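Local coordinates for protein alpha-L-arabinosidase (Xanthomonas axonopodis pv. citri, PDB 6D25) that probably releases alpha-L-arabinofuranosyl groups from arabinoxylans by hydrolysis, including those on internally di-substituted xylose units, as a trimeric family GH51 glycoside hydrolase, at residues V83-A88 with D387-T392; L350-N355 with V377-I382; L391-H396 with T480-A485. All blocks are in the same frame, centred on the assembly; numbering follows the deposited sequence.

Interaction 1. Residues V83-A88 with D387-T392; sequences VAALKA and DKMVLT
Helix 80-88 comes up to strand 388-391 with Ala85 pointing at it, the CA atoms of Ala85 and Leu391 lying 8.1 Å apart, too far for any backbone bond between the two. The strand is the second arm of a two-stranded antiparallel beta-hairpin, 382-385 with 388-391, which follows the last strand of the (beta/alpha)8 barrel; the helix lies in the chain between the first two barrel strands, so the contact ties the start of the barrel to an excursion after its end. Within 83-88 Ala85 alone takes part; one turn earlier Met389 also touches Asp81 and Val82. The Ala85 methyl meets two side chains set two residues apart, on the same side of the strand. Leu391 leaves its backbone beside the helix rather than at it, but with CG anti to the carbonyl carbon (chi1 -57°) the CD2 branch swings in to 3.9 Å from Ala85 CB. Met389 starts out toward the helix and runs extended to its sulfur; the last torsion, chi3 73°, then bends the methyl round, and CE ends 4.5 Å from Ala85 CB. Ile382, on the partner arm of the hairpin, also touches both Ala85 and Met389 and widens this apolar patch. On the helix, Val83 and Lys87 pack instead on helix 136-146. The two strand side chains also meet each other at their tips, with Met389 CE 4.0 Å from Leu391 CD2.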
loop_
_atom_site.group_PDB
_atom_site.type_symbol
_atom_site.label_atom_id
_atom_site.label_comp_id
_atom_site.label_asym_id
_atom_site.label_seq_id
_atom_site.Cartn_x
_atom_site.Cartn_y
_atom_site.Cartn_z
ATOM N N VAL A 83 25.843 19.557 23.189
ATOM C CA VAL A 83 25.395 20.733 22.473
ATOM C C VAL A 83 26.607 21.599 22.094
ATOM O O VAL A 83 26.739 22.013 20.931
ATOM C CB VAL A 83 24.348 21.539 23.279
ATOM C CG1 VAL A 83 24.098 22.913 22.684
ATOM C CG2 VAL A 83 23.054 20.760 23.381
ATOM N N ALA A 84 27.485 21.871 23.066
ATOM C CA ALA A 84 28.604 22.751 22.811
ATOM C C ALA A 84 29.540 22.125 21.760
ATOM O O ALA A 84 30.051 22.809 20.839
ATOM C CB ALA A 84 29.298 23.054 24.107
ATOM N N ALA A 85 29.781 20.829 21.883
ATOM C CA ALA A 85 30.708 20.160 20.977
ATOM C C ALA A 85 30.170 20.154 19.534
ATOM O O ALA A 85 30.916 20.343 18.573
ATOM C CB ALA A 85 30.985 18.777 21.484
ATOM N N LEU A 86 28.878 19.938 19.365
ATOM C CA LEU A 86 28.317 19.896 18.024
ATOM C C LEU A 86 28.249 21.311 17.431
ATOM O O LEU A 86 28.502 21.501 16.229
ATOM C CB LEU A 86 26.932 19.244 18.057
ATOM C CG LEU A 86 26.942 17.759 18.446
ATOM C CD1 LEU A 86 25.526 17.260 18.595
ATOM C CD2 LEU A 86 27.697 16.924 17.405
ATOM N N LYS A 87 27.931 22.307 18.254
ATOM C CA LYS A 87 27.971 23.693 17.757
ATOM C C LYS A 87 29.384 24.036 17.261
ATOM O O LYS A 87 29.515 24.744 16.263
ATOM C CB LYS A 87 27.542 24.682 18.843
ATOM C CG LYS A 87 26.047 24.674 19.084
ATOM C CD LYS A 87 25.602 25.642 20.150
ATOM C CE LYS A 87 25.581 27.057 19.610
ATOM N NZ LYS A 87 24.964 27.953 20.600
ATOM N N ALA A 88 30.411 23.550 17.951
ATOM C CA ALA A 88 31.781 23.946 17.616
ATOM C C ALA A 88 32.198 23.377 16.246
ATOM O O ALA A 88 33.115 23.928 15.652
ATOM C CB ALA A 88 32.756 23.500 18.695
ATOM N N ASP A 387 27.710 11.277 32.997
ATOM C CA ASP A 387 28.157 12.641 32.809
ATOM C C ASP A 387 29.503 12.694 32.063
ATOM O O ASP A 387 29.919 13.773 31.749
ATOM C CB ASP A 387 28.182 13.438 34.118
ATOM C CG ASP A 387 29.167 12.942 35.162
ATOM O OD1 ASP A 387 29.954 12.040 34.882
ATOM O OD2 ASP A 387 29.080 13.409 36.300
ATOM N N LYS A 388 30.122 11.567 31.731
ATOM C CA LYS A 388 31.391 11.576 30.986
ATOM C C LYS A 388 31.148 11.732 29.479
ATOM O O LYS A 388 30.174 11.220 28.946
ATOM C CB LYS A 388 32.134 10.270 31.241
ATOM C CG LYS A 388 32.579 10.066 32.684
ATOM C CD LYS A 388 33.144 8.698 32.966
ATOM C CE LYS A 388 33.225 8.495 34.461
ATOM N NZ LYS A 388 33.779 7.177 34.778
ATOM N N MET A 389 32.057 12.429 28.811
ATOM C CA MET A 389 31.968 12.657 27.383
ATOM C C MET A 389 33.371 12.647 26.784
ATOM O O MET A 389 34.260 13.221 27.363
ATOM C CB MET A 389 31.303 14.003 27.075
ATOM C CG MET A 389 30.964 14.171 25.600
ATOM S SD MET A 389 30.619 15.879 25.058
ATOM C CE MET A 389 32.296 16.505 25.116
ATOM N N VAL A 390 33.542 12.056 25.615
ATOM C CA VAL A 390 34.815 12.129 24.905
ATOM C C VAL A 390 34.569 12.401 23.418
ATOM O O VAL A 390 33.598 11.930 22.826
ATOM C CB VAL A 390 35.650 10.853 25.134
ATOM C CG1 VAL A 390 35.025 9.618 24.542
ATOM C CG2 VAL A 390 37.051 10.990 24.582
ATOM N N LEU A 391 35.422 13.222 22.840
ATOM C CA LEU A 391 35.427 13.546 21.430
ATOM C C LEU A 391 36.299 12.518 20.697
ATOM O O LEU A 391 37.401 12.242 21.115
ATOM C CB LEU A 391 36.013 14.945 21.228
ATOM C CG LEU A 391 35.308 16.077 21.973
ATOM C CD1 LEU A 391 35.980 17.409 21.737
ATOM C CD2 LEU A 391 33.887 16.207 21.480
ATOM N N THR A 392 35.797 11.983 19.603
ATOM C CA THR A 392 36.512 10.911 18.888
ATOM C C THR A 392 37.490 11.509 17.863
ATOM O O THR A 392 37.394 12.664 17.471
ATOM C CB THR A 392 35.522 9.984 18.181
ATOM O OG1 THR A 392 34.891 10.725 17.129
ATOM C CG2 THR A 392 34.508 9.398 19.147
#

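Interaction 2. Residues L350-N355 with V377-I382; sequences LVASLN and VLQAMI
An inverse gamma turn centred on Gln379, in the loop between the last barrel strand, 366-371, and the hairpin strand 382-385, sends the glutamine side chain across to Val351 and Ala352 of helix 346-361, one of the helices of the (beta/alpha)8 barrel. The turn is marked by a weak bond from Ala380 N to Leu378 O. With CG anti to the backbone N (chi1 -169°) and the chain extended beyond it, Gln379 spans the gap between backbones whose nearest CA atoms, those of Ala352 and Gln379, are 9.3 Å apart. Its amide meets the helix by van der Waals contact: OE1 lies 3.8 Å from Val351 CG1, and NE2 is 4.2 Å from Ala352 CB. The buried amide finds its polar partners to either end, since OE1 accepts from Thr327 N and NE2 donates to Thr394 OG1; these two bonds set which end is oxygen and fix the rotation of the group. Thr327 follows barrel strand 319-325, the seventh, at whose end clan GH-A enzymes carry the nucleophile, so Gln379 probably belongs to the wider surroundings of the active site. One turn along the helix, Asn355 folds back on Val351 O. Its ND2 bonds that oxygen at 2.8 Å and nearly straight (171°), standing above the carbonyl plane, while Asn355 N reaches the same oxygen from the opposite face.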
loop_
_atom_site.group_PDB
_atom_site.type_symbol
_atom_site.label_atom_id
_atom_site.label_comp_id
_atom_site.label_asym_id
_atom_site.label_seq_id
_atom_site.Cartn_x
_atom_site.Cartn_y
_atom_site.Cartn_z
ATOM N N LEU A 350 41.191 8.572 9.490
ATOM C CA LEU A 350 41.577 8.505 8.072
ATOM C C LEU A 350 40.380 8.145 7.184
ATOM O O LEU A 350 40.286 8.644 6.046
ATOM C CB LEU A 350 42.749 7.529 7.880
ATOM C CG LEU A 350 44.123 8.191 8.001
ATOM C CD1 LEU A 350 44.503 8.461 9.451
ATOM C CD2 LEU A 350 45.196 7.384 7.347
ATOM N N VAL A 351 39.501 7.249 7.658
ATOM C CA VAL A 351 38.308 6.941 6.907
ATOM C C VAL A 351 37.544 8.238 6.613
ATOM O O VAL A 351 37.134 8.484 5.469
ATOM C CB VAL A 351 37.415 5.896 7.605
ATOM C CG1 VAL A 351 36.010 5.878 7.051
ATOM C CG2 VAL A 351 38.042 4.513 7.512
ATOM N N ALA A 352 37.357 9.075 7.627
ATOM C CA ALA A 352 36.618 10.329 7.415
ATOM C C ALA A 352 37.349 11.247 6.432
ATOM O O ALA A 352 36.707 11.805 5.536
ATOM C CB ALA A 352 36.367 11.003 8.743
ATOM N N SER A 353 38.677 11.429 6.564
ATOM C CA SER A 353 39.377 12.368 5.677
ATOM C C SER A 353 39.311 11.869 4.232
ATOM O O SER A 353 39.084 12.687 3.312
ATOM C CB SER A 353 40.811 12.662 6.091
ATOM O OG SER A 353 41.591 11.490 6.006
ATOM N N LEU A 354 39.413 10.581 4.028
ATOM C CA LEU A 354 39.387 10.058 2.648
ATOM C C LEU A 354 38.004 10.259 2.013
ATOM O O LEU A 354 37.897 10.594 0.830
ATOM C CB LEU A 354 39.796 8.591 2.641
ATOM C CG LEU A 354 41.214 8.290 3.109
ATOM C CD1 LEU A 354 41.416 6.795 3.220
ATOM C CD2 LEU A 354 42.222 8.890 2.169
ATOM N N ASN A 355 36.949 10.069 2.788
ATOM C CA ASN A 355 35.603 10.260 2.301
ATOM C C ASN A 355 35.328 11.733 1.982
ATOM O O ASN A 355 34.763 12.037 0.913
ATOM C CB ASN A 355 34.563 9.664 3.235
ATOM C CG ASN A 355 34.405 8.183 3.003
ATOM O OD1 ASN A 355 33.608 7.767 2.150
ATOM N ND2 ASN A 355 35.152 7.362 3.760
ATOM N N VAL A 377 27.068 5.655 18.626
ATOM C CA VAL A 377 26.582 4.628 17.677
ATOM C C VAL A 377 27.480 4.682 16.437
ATOM O O VAL A 377 27.711 5.766 15.863
ATOM C CB VAL A 377 25.123 4.912 17.280
ATOM C CG1 VAL A 377 24.658 4.031 16.143
ATOM C CG2 VAL A 377 24.194 4.776 18.482
ATOM N N LEU A 378 27.955 3.510 16.038
ATOM C CA LEU A 378 28.804 3.349 14.865
ATOM C C LEU A 378 29.958 4.364 14.900
ATOM O O LEU A 378 30.582 4.429 15.926
ATOM C CB LEU A 378 27.928 3.399 13.605
ATOM C CG LEU A 378 27.055 2.156 13.404
ATOM C CD1 LEU A 378 26.074 2.340 12.265
ATOM C CD2 LEU A 378 27.888 0.910 13.167
ATOM N N GLN A 379 30.246 5.098 13.818
ATOM C CA GLN A 379 31.468 5.929 13.731
ATOM C C GLN A 379 31.170 7.307 14.326
ATOM O O GLN A 379 31.150 8.310 13.599
ATOM C CB GLN A 379 31.979 6.048 12.294
ATOM C CG GLN A 379 33.376 6.663 12.239
ATOM C CD GLN A 379 34.008 6.715 10.862
ATOM O OE1 GLN A 379 33.559 6.024 9.935
ATOM N NE2 GLN A 379 35.070 7.503 10.731
ATOM N N ALA A 380 30.984 7.355 15.649
ATOM C CA ALA A 380 30.397 8.502 16.306
ATOM C C ALA A 380 31.335 9.711 16.402
ATOM O O ALA A 380 32.569 9.588 16.391
ATOM C CB ALA A 380 29.970 8.083 17.680
ATOM N N MET A 381 30.723 10.906 16.537
ATOM C CA MET A 381 31.466 12.106 16.872
ATOM C C MET A 381 31.882 12.087 18.346
ATOM O O MET A 381 32.938 12.596 18.725
ATOM C CB MET A 381 30.625 13.375 16.668
ATOM C CG MET A 381 30.142 13.642 15.278
ATOM S SD MET A 381 31.440 13.568 13.997
ATOM C CE MET A 381 31.204 11.921 13.409
ATOM N N ILE A 382 31.014 11.556 19.173
ATOM C CA ILE A 382 31.081 11.721 20.616
ATOM C C ILE A 382 30.667 10.414 21.280
ATOM O O ILE A 382 29.776 9.765 20.760
ATOM C CB ILE A 382 30.148 12.870 21.078
ATOM C CG1 ILE A 382 30.571 14.207 20.477
ATOM C CG2 ILE A 382 30.044 12.944 22.597
ATOM C CD1 ILE A 382 29.498 15.262 20.570
#

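Interaction 3. Residues L391-H396 with T480-A485; sequences LTPTYH and TYNTYA
Asn482 turns its side chain amide toward the start of helix 393-400 and meets Leu391, Pro393 and His396 chiefly through ND2. The bond it makes there is to Leu391 O, 3.0 Å long with an N-H...O angle of 151°; the donor lies in the carbonyl plane and the oxygen 20° out of the amide plane, although the two planes themselves stand nearly perpendicular. CG stands anti to the carbonyl carbon of Asn482 (chi1 -69°), which carries the amide out to this oxygen. The pyrrolidine ring of Pro393 runs past Asn482 in the opposite sense, its CD 3.8 Å from ND2, and the imidazole of His396 presents an edge, with NE2 4.2 Å from ND2. At the other end of the buried amide OD1 accepts from Val490 N, so both ends are engaged and the group cannot readily flip. Beside the bonded carbonyl, Leu391 turns the other way: its CD2 sits 3.8 Å above the centre of the Tyr395 ring, a CH-pi contact. Thr392 points away from Asn482, and its OG1, whose stronger partner is Ala380, accepts from Tyr395 N at 3.2 Å. Loop 480-485, which follows strand 468-473 of the beta-sandwich domain, is thereby pinned to the carbonyl just ahead of a threonine N-cap, with proline in the first turn of the helix it opens.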
loop_
_atom_site.group_PDB
_atom_site.type_symbol
_atom_site.label_atom_id
_atom_site.label_comp_id
_atom_site.label_asym_id
_atom_site.label_seq_id
_atom_site.Cartn_x
_atom_site.Cartn_y
_atom_site.Cartn_z
ATOM N N LEU A 391 35.422 13.222 22.840
ATOM C CA LEU A 391 35.427 13.546 21.430
ATOM C C LEU A 391 36.299 12.518 20.697
ATOM O O LEU A 391 37.401 12.242 21.115
ATOM C CB LEU A 391 36.013 14.945 21.228
ATOM C CG LEU A 391 35.308 16.077 21.973
ATOM C CD1 LEU A 391 35.980 17.409 21.737
ATOM C CD2 LEU A 391 33.887 16.207 21.480
ATOM N N THR A 392 35.797 11.983 19.603
ATOM C CA THR A 392 36.512 10.911 18.888
ATOM C C THR A 392 37.490 11.509 17.863
ATOM O O THR A 392 37.394 12.664 17.471
ATOM C CB THR A 392 35.522 9.984 18.181
ATOM O OG1 THR A 392 34.891 10.725 17.129
ATOM C CG2 THR A 392 34.508 9.398 19.147
ATOM N N PRO A 393 38.407 10.681 17.369
ATOM C CA PRO A 393 39.244 11.084 16.264
ATOM C C PRO A 393 38.430 11.570 15.061
ATOM O O PRO A 393 38.835 12.515 14.390
ATOM C CB PRO A 393 40.080 9.839 15.927
ATOM C CG PRO A 393 40.178 9.156 17.240
ATOM C CD PRO A 393 38.796 9.348 17.850
ATOM N N THR A 394 37.287 10.954 14.813
ATOM C CA THR A 394 36.448 11.323 13.684
ATOM C C THR A 394 35.912 12.742 13.875
ATOM O O THR A 394 35.888 13.512 12.924
ATOM C CB THR A 394 35.302 10.315 13.505
ATOM O OG1 THR A 394 35.862 9.043 13.228
ATOM C CG2 THR A 394 34.333 10.711 12.408
ATOM N N TYR A 395 35.483 13.101 15.076
ATOM C CA TYR A 395 35.061 14.469 15.401
ATOM C C TYR A 395 36.105 15.479 14.950
ATOM O O TYR A 395 35.771 16.521 14.355
ATOM C CB TYR A 395 34.823 14.616 16.903
ATOM C CG TYR A 395 34.488 16.005 17.375
ATOM C CD1 TYR A 395 35.459 16.930 17.709
ATOM C CD2 TYR A 395 33.167 16.407 17.498
ATOM C CE1 TYR A 395 35.141 18.212 18.131
ATOM C CE2 TYR A 395 32.832 17.674 17.950
ATOM C CZ TYR A 395 33.821 18.583 18.281
ATOM O OH TYR A 395 33.456 19.833 18.725
ATOM N N HIS A 396 37.363 15.186 15.275
ATOM C CA HIS A 396 38.456 16.108 14.974
ATOM C C HIS A 396 38.623 16.251 13.463
ATOM O O HIS A 396 39.031 17.323 13.006
ATOM C CB HIS A 396 39.748 15.650 15.637
ATOM C CG HIS A 396 39.666 15.680 17.125
ATOM N ND1 HIS A 396 39.246 16.802 17.828
ATOM C CD2 HIS A 396 39.939 14.736 18.059
ATOM C CE1 HIS A 396 39.324 16.563 19.124
ATOM N NE2 HIS A 396 39.685 15.285 19.282
ATOM N N THR A 480 45.241 3.748 18.071
ATOM C CA THR A 480 45.090 4.605 19.238
ATOM C C THR A 480 43.686 5.193 19.143
ATOM O O THR A 480 43.243 5.556 18.050
ATOM C CB THR A 480 46.151 5.724 19.272
ATOM O OG1 THR A 480 47.454 5.160 19.128
ATOM C CG2 THR A 480 46.092 6.554 20.530
ATOM N N TYR A 481 43.008 5.292 20.286
ATOM C CA TYR A 481 41.692 5.879 20.350
ATOM C C TYR A 481 41.582 6.692 21.648
ATOM O O TYR A 481 42.427 6.614 22.495
ATOM C CB TYR A 481 40.617 4.780 20.259
ATOM C CG TYR A 481 40.783 3.629 21.226
ATOM C CD1 TYR A 481 40.283 3.697 22.512
ATOM C CD2 TYR A 481 41.393 2.454 20.838
ATOM C CE1 TYR A 481 40.399 2.645 23.402
ATOM C CE2 TYR A 481 41.560 1.396 21.716
ATOM C CZ TYR A 481 41.017 1.481 22.985
ATOM O OH TYR A 481 41.127 0.475 23.874
ATOM N N ASN A 482 40.542 7.495 21.743
ATOM C CA ASN A 482 40.319 8.352 22.897
ATOM C C ASN A 482 39.400 7.633 23.892
ATOM O O ASN A 482 38.450 6.937 23.493
ATOM C CB ASN A 482 39.726 9.684 22.446
ATOM C CG ASN A 482 40.710 10.525 21.674
ATOM O OD1 ASN A 482 41.923 10.385 21.885
ATOM N ND2 ASN A 482 40.201 11.367 20.769
ATOM N N THR A 483 39.677 7.827 25.167
ATOM C CA THR A 483 38.840 7.327 26.268
ATOM C C THR A 483 38.586 8.467 27.267
ATOM O O THR A 483 39.242 9.496 27.232
ATOM C CB THR A 483 39.530 6.173 27.003
ATOM O OG1 THR A 483 40.742 6.691 27.547
ATOM C CG2 THR A 483 39.838 4.991 26.109
ATOM N N TYR A 484 37.678 8.251 28.204
ATOM C CA TYR A 484 37.385 9.215 29.282
ATOM C C TYR A 484 38.669 9.487 30.088
ATOM O O TYR A 484 38.971 10.648 30.406
ATOM C CB TYR A 484 36.206 8.729 30.134
ATOM C CG TYR A 484 34.984 8.334 29.332
ATOM C CD1 TYR A 484 34.311 9.288 28.583
ATOM C CD2 TYR A 484 34.494 7.030 29.289
ATOM C CE1 TYR A 484 33.207 8.972 27.802
ATOM C CE2 TYR A 484 33.403 6.693 28.504
ATOM C CZ TYR A 484 32.760 7.669 27.744
ATOM O OH TYR A 484 31.676 7.412 26.967
ATOM N N ALA A 485 39.466 8.450 30.334
ATOM C CA ALA A 485 40.731 8.566 31.079
ATOM C C ALA A 485 41.825 9.233 30.236
ATOM O O ALA A 485 42.709 9.829 30.794
ATOM C CB ALA A 485 41.203 7.192 31.558
#

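Overall arrangement
The three contacts meet at the peptide that leads from the hairpin into helix 393-400. Interactions 1 and 3 share Leu391 and Thr392, and their centres are 11 Å apart; they are also joined by Tyr395 OH, 2.6 Å from Ala85 O. Interaction 2, nested along the chain inside the loop closed by interaction 1, has its centre 15 Å from that of interaction 1 and 11 Å from that of interaction 3. Thr392 stitches it to both, with OG1 2.7 Å from Ala380 O and N 3.1 Å from Met381 O. Of the three, interaction 2 lies deepest, about 8 Å from the chain centre, and through Thr327, just past barrel strand 319-325, it probably lies near the catalytic end of the barrel.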